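Local structure of LEOA (Escherichia coli, 4AUR) at residues 124-129 / 159-164; 169-174 / 262-267; 315-320 / 386-391; 445-450 / 532-537. The protein is a bacterial dynamin of enterotoxigenic strains, a presumed GTPase that may, like its relatives, couple GTP hydrolysis to work on membranes. One frame throughout, in Å; residues are numbered along the deposited sequence.

Contact 1: residues 124-129 / 159-164; sequences LVMYED and VKWVLR
Met126, a selenomethionine in the crystal, lies across one face of the Trp161 indole, and its backbone carbonyl also turns to the indole nitrogen. Met126 CB sits almost squarely over the indole, 3.8 Å from the centroid of the Trp161 five-membered ring and only 11° off the normal, which makes a clean CH-pi contact. SE, farther along the chain, stays on the same side of the ring but lies toward its attachment end; the bend at chi3 then turns only CE. Met126 SE lies 4.3 Å from the same Trp161 centroid and 31° off the normal, an oblique Met-aromatic contact; Trp161 CB and CG are each 3.9 Å from Met126 SE. Trp161 reaches the loop because its CG is anti to the backbone N (chi1 -179°), which carries the indole outward from helix 156-165. Trp161 NE1 donates to Met126 O at 2.9 Å, but the bond is weak: the N-H does not aim straight at the oxygen. The same oxygen also takes a hydrogen bond from Arg132 NH1, so two donors share this buried carbonyl. Arg132 and Ile135 of helix 129-136 pack against the indole as well, and Met126 touches Asp157 and Ile158 on the tryptophan's own helix. The contact thus pins the segment leading into helix 129-136 onto helix 156-165, the connection of a beta-alpha-beta crossover between parallel strands 140-146 and 172-177. By analogy with other P-loop GTPases, the loop after strand 104-108 probably corresponds to the switch II region of the G domain.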
loop_
_atom_site.group_PDB
_atom_site.type_symbol
_atom_site.label_atom_id
_atom_site.label_comp_id
_atom_site.label_asym_id
_atom_site.label_seq_id
_atom_site.Cartn_x
_atom_site.Cartn_y
_atom_site.Cartn_z
ATOM N N LEU A 124 38.355 22.968 32.453
ATOM C CA LEU A 124 37.389 22.152 33.174
ATOM C C LEU A 124 35.964 22.454 32.726
ATOM O O LEU A 124 35.101 21.583 32.803
ATOM C CB LEU A 124 37.513 22.356 34.692
ATOM C CG LEU A 124 38.411 21.351 35.422
ATOM C CD1 LEU A 124 38.455 21.687 36.911
ATOM C CD2 LEU A 124 37.956 19.903 35.197
ATOM N N VAL A 125 35.719 23.673 32.255
ATOM C CA VAL A 125 34.375 24.075 31.851
ATOM C C VAL A 125 33.858 23.292 30.645
ATOM O O VAL A 125 32.675 23.327 30.357
ATOM C CB VAL A 125 34.265 25.584 31.535
ATOM C CG1 VAL A 125 34.759 26.407 32.717
ATOM C CG2 VAL A 125 35.016 25.945 30.257
HETATM N N MSE A 126 34.736 22.585 29.948
HETATM C CA MSE A 126 34.323 21.807 28.802
HETATM C C MSE A 126 33.620 20.559 29.263
HETATM O O MSE A 126 32.868 19.936 28.503
HETATM C CB MSE A 126 35.558 21.495 27.980
HETATM C CG MSE A 126 36.215 22.777 27.469
HETATM SE SE MSE A 126 37.257 22.370 25.859
HETATM C CE MSE A 126 38.179 20.768 26.524
ATOM N N TYR A 127 33.836 20.187 30.522
ATOM C CA TYR A 127 33.234 18.984 31.074
ATOM C C TYR A 127 32.122 19.277 32.078
ATOM O O TYR A 127 31.757 18.412 32.844
ATOM C CB TYR A 127 34.337 18.100 31.703
ATOM C CG TYR A 127 35.452 17.679 30.732
ATOM C CD1 TYR A 127 35.188 17.468 29.367
ATOM C CD2 TYR A 127 36.768 17.495 31.180
ATOM C CE1 TYR A 127 36.189 17.090 28.484
ATOM C CE2 TYR A 127 37.779 17.115 30.304
ATOM C CZ TYR A 127 37.480 16.914 28.951
ATOM O OH TYR A 127 38.458 16.537 28.059
ATOM N N GLU A 128 31.594 20.496 32.068
ATOM C CA GLU A 128 30.477 20.871 32.922
ATOM C C GLU A 128 29.172 20.676 32.148
ATOM O O GLU A 128 28.950 21.309 31.130
ATOM C CB GLU A 128 30.577 22.337 33.352
ATOM C CG GLU A 128 31.719 22.683 34.304
ATOM C CD GLU A 128 31.791 24.184 34.675
ATOM O OE1 GLU A 128 31.058 25.034 34.084
ATOM O OE2 GLU A 128 32.596 24.517 35.586
ATOM N N ASP A 129 28.289 19.820 32.652
ATOM C CA ASP A 129 27.041 19.540 31.980
ATOM C C ASP A 129 26.314 20.821 31.669
ATOM O O ASP A 129 25.680 20.930 30.627
ATOM C CB ASP A 129 26.165 18.621 32.814
ATOM C CG ASP A 129 26.765 17.234 32.988
ATOM O OD1 ASP A 129 27.273 16.651 32.001
ATOM O OD2 ASP A 129 26.720 16.716 34.116
ATOM N N VAL A 159 38.053 22.915 19.564
ATOM C CA VAL A 159 37.493 22.531 18.278
ATOM C C VAL A 159 36.930 21.105 18.329
ATOM O O VAL A 159 35.892 20.841 17.785
ATOM C CB VAL A 159 38.560 22.624 17.179
ATOM C CG1 VAL A 159 38.080 21.966 15.897
ATOM C CG2 VAL A 159 38.936 24.081 16.932
ATOM N N LYS A 160 37.619 20.194 18.994
ATOM C CA LYS A 160 37.144 18.825 19.138
ATOM C C LYS A 160 35.899 18.770 20.000
ATOM O O LYS A 160 34.979 18.006 19.754
ATOM C CB LYS A 160 38.236 17.968 19.771
ATOM C CG LYS A 160 37.931 16.491 19.759
ATOM C CD LYS A 160 39.090 15.661 20.277
ATOM C CE LYS A 160 38.896 14.188 19.932
ATOM N NZ LYS A 160 40.195 13.521 19.625
ATOM N N TRP A 161 35.891 19.581 21.040
ATOM C CA TRP A 161 34.767 19.646 21.967
ATOM C C TRP A 161 33.508 20.057 21.240
ATOM O O TRP A 161 32.475 19.483 21.429
ATOM C CB TRP A 161 35.107 20.671 23.033
ATOM C CG TRP A 161 34.093 20.862 24.071
ATOM C CD1 TRP A 161 33.538 19.912 24.851
ATOM C CD2 TRP A 161 33.524 22.112 24.476
ATOM N NE1 TRP A 161 32.654 20.485 25.712
ATOM C CE2 TRP A 161 32.624 21.837 25.500
ATOM C CE3 TRP A 161 33.689 23.443 24.056
ATOM C CZ2 TRP A 161 31.877 22.841 26.130
ATOM C CZ3 TRP A 161 32.952 24.436 24.681
ATOM C CH2 TRP A 161 32.054 24.128 25.706
ATOM N N VAL A 162 33.624 21.047 20.370
ATOM C CA VAL A 162 32.491 21.572 19.638
ATOM C C VAL A 162 32.051 20.637 18.546
ATOM O O VAL A 162 30.859 20.364 18.391
ATOM C CB VAL A 162 32.836 22.919 19.009
ATOM C CG1 VAL A 162 31.697 23.420 18.142
ATOM C CG2 VAL A 162 33.108 23.922 20.100
ATOM N N LEU A 163 33.008 20.158 17.768
ATOM C CA LEU A 163 32.685 19.421 16.542
ATOM C C LEU A 163 32.500 17.948 16.816
ATOM O O LEU A 163 31.634 17.322 16.243
ATOM C CB LEU A 163 33.769 19.600 15.493
ATOM C CG LEU A 163 34.162 21.018 15.113
ATOM C CD1 LEU A 163 35.248 20.965 14.056
ATOM C CD2 LEU A 163 32.999 21.826 14.579
ATOM N N ARG A 164 33.311 17.385 17.687
ATOM C CA ARG A 164 33.188 15.979 17.960
ATOM C C ARG A 164 32.280 15.741 19.157
ATOM O O ARG A 164 31.192 15.180 18.994
ATOM C CB ARG A 164 34.552 15.344 18.176
ATOM C CG ARG A 164 34.483 13.833 18.302
ATOM C CD ARG A 164 34.821 13.189 16.978
ATOM N NE ARG A 164 33.737 13.379 16.028
ATOM C CZ ARG A 164 33.865 13.343 14.705
ATOM N NH1 ARG A 164 35.049 13.143 14.125
ATOM N NH2 ARG A 164 32.788 13.519 13.950
#

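Contact 2: residues 169-174 / 262-267; sequences LSSTIF and KTNVPE
Ser171 and Asn264 bring their backbones to 6.4 Å between CA atoms, where the turn just ahead of strand 172-177 meets the flank of helix 250-273. Both residues send CB toward the other segment. With CG anti to the backbone N (chi1 178°), Asn264 carries its amide out from the helix to lie against Ser171. The methylene of the serine comes closest to the amide carbon: Ser171 CB is 3.4 Å from Asn264 CG, whereas Ser171 OG stays 4.2 Å from Asn264 CG. The amide as a whole packs on Ser171. The serine hydroxyl also has a weak hydrogen bond with Lys168 NZ. Ser170 comes in beside it at the exposed margin and only brushes the end of the amide. The turn itself is tied by Thr172 N to Leu169 O, at 3.2 Å, and Ser171 already bonds through its backbone to Ile141 on the adjoining strand. Farther along, Ile173 packs on Leu253, Ala257 and Ile260 of the same helix, while Thr172 and Phe174 meet Val162 and Leu163 of helix 156-165. The contact lies where strand 172-177 begins, on the side covered by helix 250-273. That strand is sandwiched between helices on its two faces, the three-layer alpha-beta-alpha build of a P-loop GTPase domain.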
loop_
_atom_site.group_PDB
_atom_site.type_symbol
_atom_site.label_atom_id
_atom_site.label_comp_id
_atom_site.label_asym_id
_atom_site.label_seq_id
_atom_site.Cartn_x
_atom_site.Cartn_y
_atom_site.Cartn_z
ATOM N N LEU A 169 28.832 20.643 14.354
ATOM C CA LEU A 169 29.466 21.095 13.126
ATOM C C LEU A 169 28.425 21.693 12.162
ATOM O O LEU A 169 28.665 22.738 11.564
ATOM C CB LEU A 169 30.235 19.921 12.495
ATOM C CG LEU A 169 30.998 20.018 11.168
ATOM C CD1 LEU A 169 31.856 18.786 10.996
ATOM C CD2 LEU A 169 30.066 20.107 9.988
ATOM N N SER A 170 27.266 21.054 12.017
ATOM C CA SER A 170 26.237 21.571 11.106
ATOM C C SER A 170 25.776 22.974 11.492
ATOM O O SER A 170 25.181 23.645 10.668
ATOM C CB SER A 170 25.007 20.635 11.030
ATOM O OG SER A 170 24.104 20.825 12.117
ATOM N N SER A 171 26.025 23.397 12.738
ATOM C CA SER A 171 25.549 24.684 13.229
ATOM C C SER A 171 26.655 25.657 13.653
ATOM O O SER A 171 26.394 26.655 14.315
ATOM C CB SER A 171 24.536 24.469 14.365
ATOM O OG SER A 171 25.098 24.000 15.558
ATOM N N THR A 172 27.886 25.370 13.238
ATOM C CA THR A 172 29.030 26.216 13.543
ATOM C C THR A 172 29.619 26.867 12.300
ATOM O O THR A 172 29.923 26.177 11.327
ATOM C CB THR A 172 30.116 25.382 14.173
ATOM O OG1 THR A 172 29.653 24.919 15.433
ATOM C CG2 THR A 172 31.373 26.191 14.365
ATOM N N ILE A 173 29.775 28.188 12.344
ATOM C CA ILE A 173 30.506 28.928 11.318
ATOM C C ILE A 173 31.849 29.375 11.863
ATOM O O ILE A 173 31.911 30.163 12.832
ATOM C CB ILE A 173 29.793 30.221 10.883
ATOM C CG1 ILE A 173 28.451 29.920 10.238
ATOM C CG2 ILE A 173 30.631 30.949 9.858
ATOM C CD1 ILE A 173 27.462 31.047 10.401
ATOM N N PHE A 174 32.917 28.882 11.247
ATOM C CA PHE A 174 34.241 29.430 11.512
ATOM C C PHE A 174 34.411 30.703 10.708
ATOM O O PHE A 174 34.167 30.729 9.486
ATOM C CB PHE A 174 35.315 28.433 11.190
ATOM C CG PHE A 174 35.303 27.287 12.113
ATOM C CD1 PHE A 174 36.003 27.338 13.281
ATOM C CD2 PHE A 174 34.539 26.172 11.834
ATOM C CE1 PHE A 174 35.959 26.288 14.167
ATOM C CE2 PHE A 174 34.490 25.115 12.708
ATOM C CZ PHE A 174 35.202 25.180 13.882
ATOM N N LYS A 262 17.948 28.272 9.204
ATOM C CA LYS A 262 16.871 27.735 8.375
ATOM C C LYS A 262 16.731 26.264 8.638
ATOM O O LYS A 262 15.624 25.763 8.757
ATOM C CB LYS A 262 17.195 27.989 6.908
ATOM C CG LYS A 262 16.013 27.949 5.984
ATOM C CD LYS A 262 16.385 28.396 4.572
ATOM C CE LYS A 262 15.864 29.789 4.234
ATOM N NZ LYS A 262 15.242 29.843 2.867
ATOM N N THR A 263 17.874 25.593 8.784
ATOM C CA THR A 263 17.940 24.156 8.925
ATOM C C THR A 263 18.032 23.694 10.369
ATOM O O THR A 263 17.413 22.715 10.751
ATOM C CB THR A 263 19.198 23.596 8.242
ATOM O OG1 THR A 263 19.603 24.443 7.156
ATOM C CG2 THR A 263 18.914 22.186 7.728
ATOM N N ASN A 264 18.829 24.388 11.164
ATOM C CA ASN A 264 19.221 23.892 12.468
ATOM C C ASN A 264 18.274 24.309 13.606
ATOM O O ASN A 264 18.263 23.679 14.667
ATOM C CB ASN A 264 20.662 24.341 12.740
ATOM C CG ASN A 264 21.174 23.932 14.111
ATOM O OD1 ASN A 264 21.607 24.780 14.888
ATOM N ND2 ASN A 264 21.146 22.639 14.409
ATOM N N VAL A 265 17.473 25.350 13.402
ATOM C CA VAL A 265 16.600 25.816 14.467
ATOM C C VAL A 265 15.541 24.782 14.844
ATOM O O VAL A 265 15.332 24.526 16.028
ATOM C CB VAL A 265 15.966 27.172 14.123
ATOM C CG1 VAL A 265 14.761 27.457 15.022
ATOM C CG2 VAL A 265 17.025 28.272 14.229
ATOM N N PRO A 266 14.863 24.180 13.859
ATOM C CA PRO A 266 13.924 23.133 14.253
ATOM C C PRO A 266 14.593 21.946 14.947
ATOM O O PRO A 266 14.057 21.459 15.928
ATOM C CB PRO A 266 13.294 22.693 12.922
ATOM C CG PRO A 266 13.423 23.866 12.040
ATOM C CD PRO A 266 14.732 24.510 12.427
ATOM N N GLU A 267 15.746 21.481 14.458
ATOM C CA GLU A 267 16.409 20.359 15.124
ATOM C C GLU A 267 16.708 20.774 16.571
ATOM O O GLU A 267 16.417 20.045 17.489
ATOM C CB GLU A 267 17.683 19.866 14.385
ATOM C CG GLU A 267 17.694 18.360 14.022
ATOM C CD GLU A 267 18.645 17.481 14.861
ATOM O OE1 GLU A 267 19.779 17.938 15.163
ATOM O OE2 GLU A 267 18.276 16.316 15.206
#

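Contact 3: residues 315-320 / 386-391; sequences KQSRIE and TAVSQR
The guanidinium of Arg391 offers its edge to Glu320, whose OE1 lies near the plane of the group. The two residues sit on neighbouring antiparallel helices in the long bundle of a dynamin-like helical domain: the local axes of 315-320 and 386-391 run at 171° to each other, 9.9 Å apart. One face of the guanidinium is turned back over its own helix, with Ala387 O and Val388 CA above the plane and toward the rim. The carboxylate is tilted only 23° from the guanidinium, although the two side chains cross at about a right angle. Glu320 OE1 and Arg391 NH1 are 3.7 Å apart, a long salt bridge and no hydrogen bond, so the attraction is probably mostly electrostatic and modest at this exposed margin. Glu320 spans the gap with an extended chain, its CG anti to the backbone N (chi1 -159°), and this lays the carboxylate over Val388 as well. Val388 CG2 sits 3.7 Å from Glu320 CD. Next to the ion pair the valine's other methyl turns to Ser317, at a buried place between the helices. Ser317 OG is hydrogen-bonded to Asp313 O within its own helix, and Val388 CG1 rests 3.9 Å from Ser317 CA and 4.0 Å from both Ser317 CB and Ser317 OG.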
loop_
_atom_site.group_PDB
_atom_site.type_symbol
_atom_site.label_atom_id
_atom_site.label_comp_id
_atom_site.label_asym_id
_atom_site.label_seq_id
_atom_site.Cartn_x
_atom_site.Cartn_y
_atom_site.Cartn_z
ATOM N N LYS A 315 -23.669 -16.728 -14.273
ATOM C CA LYS A 315 -24.647 -16.266 -15.228
ATOM C C LYS A 315 -24.365 -16.839 -16.588
ATOM O O LYS A 315 -25.263 -17.370 -17.250
ATOM C CB LYS A 315 -24.605 -14.746 -15.299
ATOM C CG LYS A 315 -25.866 -14.121 -15.861
ATOM C CD LYS A 315 -25.582 -12.720 -16.381
ATOM C CE LYS A 315 -26.842 -12.063 -16.928
ATOM N NZ LYS A 315 -26.593 -10.644 -17.345
ATOM N N GLN A 316 -23.106 -16.740 -17.002
ATOM C CA GLN A 316 -22.701 -17.166 -18.325
ATOM C C GLN A 316 -22.813 -18.665 -18.427
ATOM O O GLN A 316 -23.335 -19.188 -19.395
ATOM C CB GLN A 316 -21.278 -16.728 -18.627
ATOM C CG GLN A 316 -21.101 -15.214 -18.649
ATOM C CD GLN A 316 -21.889 -14.547 -19.753
ATOM O OE1 GLN A 316 -21.915 -15.036 -20.889
ATOM N NE2 GLN A 316 -22.538 -13.423 -19.431
ATOM N N SER A 317 -22.305 -19.346 -17.420
ATOM C CA SER A 317 -22.547 -20.747 -17.234
ATOM C C SER A 317 -24.011 -21.099 -17.445
ATOM O O SER A 317 -24.351 -21.901 -18.326
ATOM C CB SER A 317 -22.127 -21.135 -15.828
ATOM O OG SER A 317 -20.718 -21.116 -15.746
ATOM N N ARG A 318 -24.890 -20.486 -16.670
ATOM C CA ARG A 318 -26.278 -20.834 -16.800
ATOM C C ARG A 318 -26.774 -20.595 -18.205
ATOM O O ARG A 318 -27.498 -21.402 -18.733
ATOM C CB ARG A 318 -27.132 -20.075 -15.801
ATOM C CG ARG A 318 -26.803 -20.416 -14.357
ATOM C CD ARG A 318 -28.008 -20.307 -13.463
ATOM N NE ARG A 318 -27.707 -19.550 -12.251
ATOM C CZ ARG A 318 -27.750 -20.028 -11.014
ATOM N NH1 ARG A 318 -28.049 -21.290 -10.758
ATOM N NH2 ARG A 318 -27.484 -19.221 -10.023
ATOM N N ILE A 319 -26.389 -19.473 -18.806
ATOM C CA ILE A 319 -26.803 -19.134 -20.172
ATOM C C ILE A 319 -26.330 -20.193 -21.159
ATOM O O ILE A 319 -27.018 -20.511 -22.111
ATOM C CB ILE A 319 -26.231 -17.778 -20.576
ATOM C CG1 ILE A 319 -27.117 -16.680 -20.039
ATOM C CG2 ILE A 319 -26.093 -17.631 -22.093
ATOM C CD1 ILE A 319 -26.476 -15.313 -20.127
ATOM N N GLU A 320 -25.144 -20.735 -20.925
ATOM C CA GLU A 320 -24.605 -21.728 -21.808
ATOM C C GLU A 320 -25.351 -23.063 -21.702
ATOM O O GLU A 320 -25.726 -23.651 -22.705
ATOM C CB GLU A 320 -23.123 -21.927 -21.549
ATOM C CG GLU A 320 -22.455 -22.552 -22.746
ATOM C CD GLU A 320 -20.971 -22.722 -22.578
ATOM O OE1 GLU A 320 -20.384 -21.985 -21.735
ATOM O OE2 GLU A 320 -20.416 -23.589 -23.307
ATOM N N THR A 386 -21.770 -30.847 -17.877
ATOM C CA THR A 386 -20.827 -31.088 -16.766
ATOM C C THR A 386 -19.482 -30.364 -17.018
ATOM O O THR A 386 -18.852 -29.906 -16.094
ATOM C CB THR A 386 -20.613 -32.611 -16.507
ATOM O OG1 THR A 386 -21.794 -33.171 -15.911
ATOM C CG2 THR A 386 -19.427 -32.867 -15.570
ATOM N N ALA A 387 -19.054 -30.240 -18.264
ATOM C CA ALA A 387 -17.806 -29.549 -18.546
ATOM C C ALA A 387 -17.927 -28.052 -18.327
ATOM O O ALA A 387 -16.931 -27.411 -18.023
ATOM C CB ALA A 387 -17.341 -29.833 -19.965
ATOM N N VAL A 388 -19.124 -27.496 -18.503
ATOM C CA VAL A 388 -19.370 -26.076 -18.249
ATOM C C VAL A 388 -19.171 -25.785 -16.771
ATOM O O VAL A 388 -18.495 -24.832 -16.386
ATOM C CB VAL A 388 -20.803 -25.663 -18.672
ATOM C CG1 VAL A 388 -21.252 -24.347 -18.020
ATOM C CG2 VAL A 388 -20.884 -25.553 -20.193
ATOM N N SER A 389 -19.758 -26.630 -15.945
ATOM C CA SER A 389 -19.658 -26.477 -14.518
ATOM C C SER A 389 -18.226 -26.716 -14.045
ATOM O O SER A 389 -17.813 -26.217 -12.987
ATOM C CB SER A 389 -20.606 -27.451 -13.827
ATOM O OG SER A 389 -19.927 -28.652 -13.598
ATOM N N GLN A 390 -17.464 -27.470 -14.824
ATOM C CA GLN A 390 -16.088 -27.669 -14.495
ATOM C C GLN A 390 -15.234 -26.456 -14.805
ATOM O O GLN A 390 -14.306 -26.173 -14.072
ATOM C CB GLN A 390 -15.513 -28.881 -15.208
ATOM C CG GLN A 390 -14.314 -29.473 -14.464
ATOM C CD GLN A 390 -14.709 -30.487 -13.394
ATOM O OE1 GLN A 390 -15.846 -30.974 -13.336
ATOM N NE2 GLN A 390 -13.755 -30.821 -12.549
ATOM N N ARG A 391 -15.522 -25.759 -15.891
ATOM C CA ARG A 391 -14.800 -24.533 -16.207
ATOM C C ARG A 391 -15.130 -23.423 -15.226
ATOM O O ARG A 391 -14.309 -22.549 -14.977
ATOM C CB ARG A 391 -15.094 -24.061 -17.624
ATOM C CG ARG A 391 -14.211 -24.743 -18.652
ATOM C CD ARG A 391 -14.466 -24.247 -20.068
ATOM N NE ARG A 391 -15.422 -25.106 -20.765
ATOM C CZ ARG A 391 -16.674 -24.779 -21.062
ATOM N NH1 ARG A 391 -17.182 -23.579 -20.745
ATOM N NH2 ARG A 391 -17.424 -25.677 -21.687
#

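Contact 4: residues 445-450 / 532-537; sequences GKLTGY and IQQMEQ
Leu447, the last helical residue before the chain peels away at Thr448, puts both methyls against helix 530-544. Its CG is anti to the carbonyl carbon (chi1 -66°) and chi2 is 177°, a relaxed shape that pushes the fork straight at helix 530-544. Leu447 CD1 lies over the Gln534-Met535 link, 3.7 Å from Gln534 CB and 3.8 Å from Met535 N. Leu447 CD2 meets the amide end, 3.5 Å from Gln534 OE1. The extended Gln534 chain passes obliquely across the leucine, its amide oxygen nearest CD2. Met535, a selenomethionine, adds its CG, 4.1 Å from Leu447 CD1. Its chain bends at chi3 (-117°), and Met535 also touches Leu392 of helix 368-408. Thr448 OG1 is hydrogen-bonded to Ile444 O and to Ser393 OG of helix 368-408, which ties the end of helix 430-447 to that helix. The leucine at the end of helix 430-447 thus packs on helix 530-544, side-chain packing of the kind that builds the multi-helix bundle of the dynamin-like helical domain.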
loop_
_atom_site.group_PDB
_atom_site.type_symbol
_atom_site.label_atom_id
_atom_site.label_comp_id
_atom_site.label_asym_id
_atom_site.label_seq_id
_atom_site.Cartn_x
_atom_site.Cartn_y
_atom_site.Cartn_z
ATOM N N GLY A 445 -13.963 -27.733 -4.298
ATOM C CA GLY A 445 -13.239 -28.884 -4.811
ATOM C C GLY A 445 -13.910 -30.216 -4.509
ATOM O O GLY A 445 -13.523 -31.224 -5.076
ATOM N N LYS A 446 -14.895 -30.219 -3.611
ATOM C CA LYS A 446 -15.678 -31.420 -3.301
ATOM C C LYS A 446 -17.003 -31.430 -4.046
ATOM O O LYS A 446 -17.521 -32.489 -4.352
ATOM C CB LYS A 446 -15.945 -31.546 -1.797
ATOM C CG LYS A 446 -17.134 -32.452 -1.468
ATOM C CD LYS A 446 -17.203 -32.840 0.005
ATOM C CE LYS A 446 -18.181 -33.997 0.238
ATOM N NZ LYS A 446 -17.996 -34.646 1.571
ATOM N N LEU A 447 -17.574 -30.263 -4.308
ATOM C CA LEU A 447 -18.767 -30.189 -5.135
ATOM C C LEU A 447 -18.461 -30.707 -6.534
ATOM O O LEU A 447 -19.168 -31.569 -7.038
ATOM C CB LEU A 447 -19.279 -28.753 -5.232
ATOM C CG LEU A 447 -19.791 -28.167 -3.924
ATOM C CD1 LEU A 447 -20.199 -26.718 -4.138
ATOM C CD2 LEU A 447 -20.934 -28.988 -3.337
ATOM N N THR A 448 -17.394 -30.168 -7.123
ATOM C CA THR A 448 -16.995 -30.379 -8.519
ATOM C C THR A 448 -16.823 -31.856 -8.832
ATOM O O THR A 448 -15.997 -32.533 -8.194
ATOM C CB THR A 448 -15.647 -29.665 -8.797
ATOM O OG1 THR A 448 -15.715 -28.313 -8.326
ATOM C CG2 THR A 448 -15.317 -29.662 -10.269
ATOM N N GLY A 449 -17.581 -32.366 -9.808
ATOM C CA GLY A 449 -17.499 -33.787 -10.102
ATOM C C GLY A 449 -18.295 -34.299 -11.271
ATOM O O GLY A 449 -19.499 -34.072 -11.345
ATOM N N TYR A 450 -17.620 -34.985 -12.194
ATOM C CA TYR A 450 -18.280 -35.956 -13.074
ATOM C C TYR A 450 -18.834 -37.042 -12.182
ATOM O O TYR A 450 -18.178 -37.444 -11.230
ATOM C CB TYR A 450 -17.316 -36.592 -14.066
ATOM C CG TYR A 450 -16.992 -35.721 -15.230
ATOM C CD1 TYR A 450 -16.027 -34.745 -15.139
ATOM C CD2 TYR A 450 -17.675 -35.859 -16.426
ATOM C CE1 TYR A 450 -15.753 -33.911 -16.205
ATOM C CE2 TYR A 450 -17.396 -35.044 -17.511
ATOM C CZ TYR A 450 -16.429 -34.069 -17.397
ATOM O OH TYR A 450 -16.143 -33.251 -18.486
ATOM N N ILE A 532 -23.727 -25.972 -10.102
ATOM C CA ILE A 532 -23.771 -24.533 -10.348
ATOM C C ILE A 532 -24.529 -23.865 -9.211
ATOM O O ILE A 532 -24.059 -22.873 -8.683
ATOM C CB ILE A 532 -24.383 -24.156 -11.698
ATOM C CG1 ILE A 532 -23.471 -24.617 -12.837
ATOM C CG2 ILE A 532 -24.535 -22.645 -11.801
ATOM C CD1 ILE A 532 -24.173 -24.774 -14.171
ATOM N N GLN A 533 -25.688 -24.395 -8.816
ATOM C CA GLN A 533 -26.411 -23.779 -7.711
ATOM C C GLN A 533 -25.585 -23.930 -6.420
ATOM O O GLN A 533 -25.450 -22.990 -5.616
ATOM C CB GLN A 533 -27.801 -24.375 -7.562
ATOM C CG GLN A 533 -28.544 -23.937 -6.300
ATOM C CD GLN A 533 -30.027 -24.280 -6.352
ATOM O OE1 GLN A 533 -30.524 -25.083 -5.559
ATOM N NE2 GLN A 533 -30.738 -23.680 -7.295
ATOM N N GLN A 534 -25.005 -25.108 -6.248
ATOM C CA GLN A 534 -24.226 -25.380 -5.065
ATOM C C GLN A 534 -23.052 -24.412 -4.929
ATOM O O GLN A 534 -22.858 -23.848 -3.871
ATOM C CB GLN A 534 -23.796 -26.850 -5.040
ATOM C CG GLN A 534 -24.957 -27.776 -4.713
ATOM C CD GLN A 534 -24.715 -29.236 -5.071
ATOM O OE1 GLN A 534 -23.618 -29.633 -5.508
ATOM N NE2 GLN A 534 -25.765 -30.063 -4.881
HETATM N N MSE A 535 -22.307 -24.185 -6.001
HETATM C CA MSE A 535 -21.233 -23.201 -5.996
HETATM C C MSE A 535 -21.738 -21.800 -5.778
HETATM O O MSE A 535 -21.039 -20.977 -5.248
HETATM C CB MSE A 535 -20.504 -23.181 -7.325
HETATM C CG MSE A 535 -19.708 -24.457 -7.542
HETATM SE SE MSE A 535 -18.684 -24.501 -9.239
HETATM C CE MSE A 535 -19.600 -26.028 -10.079
ATOM N N GLU A 536 -22.937 -21.487 -6.222
ATOM C CA GLU A 536 -23.464 -20.157 -6.036
ATOM C C GLU A 536 -23.681 -19.888 -4.544
ATOM O O GLU A 536 -23.346 -18.812 -4.038
ATOM C CB GLU A 536 -24.767 -19.988 -6.806
ATOM C CG GLU A 536 -25.619 -18.840 -6.310
ATOM C CD GLU A 536 -26.781 -18.550 -7.219
ATOM O OE1 GLU A 536 -27.777 -19.309 -7.160
ATOM O OE2 GLU A 536 -26.684 -17.551 -7.981
ATOM N N GLN A 537 -24.255 -20.874 -3.867
ATOM C CA GLN A 537 -24.386 -20.905 -2.407
ATOM C C GLN A 537 -23.057 -20.590 -1.693
ATOM O O GLN A 537 -22.966 -19.668 -0.870
ATOM C CB GLN A 537 -24.844 -22.300 -2.024
ATOM C CG GLN A 537 -25.825 -22.449 -0.888
ATOM C CD GLN A 537 -26.046 -23.936 -0.581
ATOM O OE1 GLN A 537 -26.037 -24.795 -1.488
ATOM N NE2 GLN A 537 -26.221 -24.251 0.702
#

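The four contacts fall into two groups on opposite sides of the chain's centre. Contacts 1 and 2 are largely buried, at the strands and helices of the GTPase-like fold, their centres about 17 Å apart, and meet directly: Val162 and Leu163 of helix 156-165 pack on strand 172-177. Contacts 3 and 4 are only partly buried, with centres about 11 Å apart in the helical bundle, and are joined by the salt bridge between Arg318 and Glu536. Aromatic and backbone-carbonyl chemistry marks contact 1; contact 2 sets small polar side chains, serines and an asparagine, against each other. In the bundle, contact 3 adds a loose ion pair at its margin, whereas contact 4 relies on leucine.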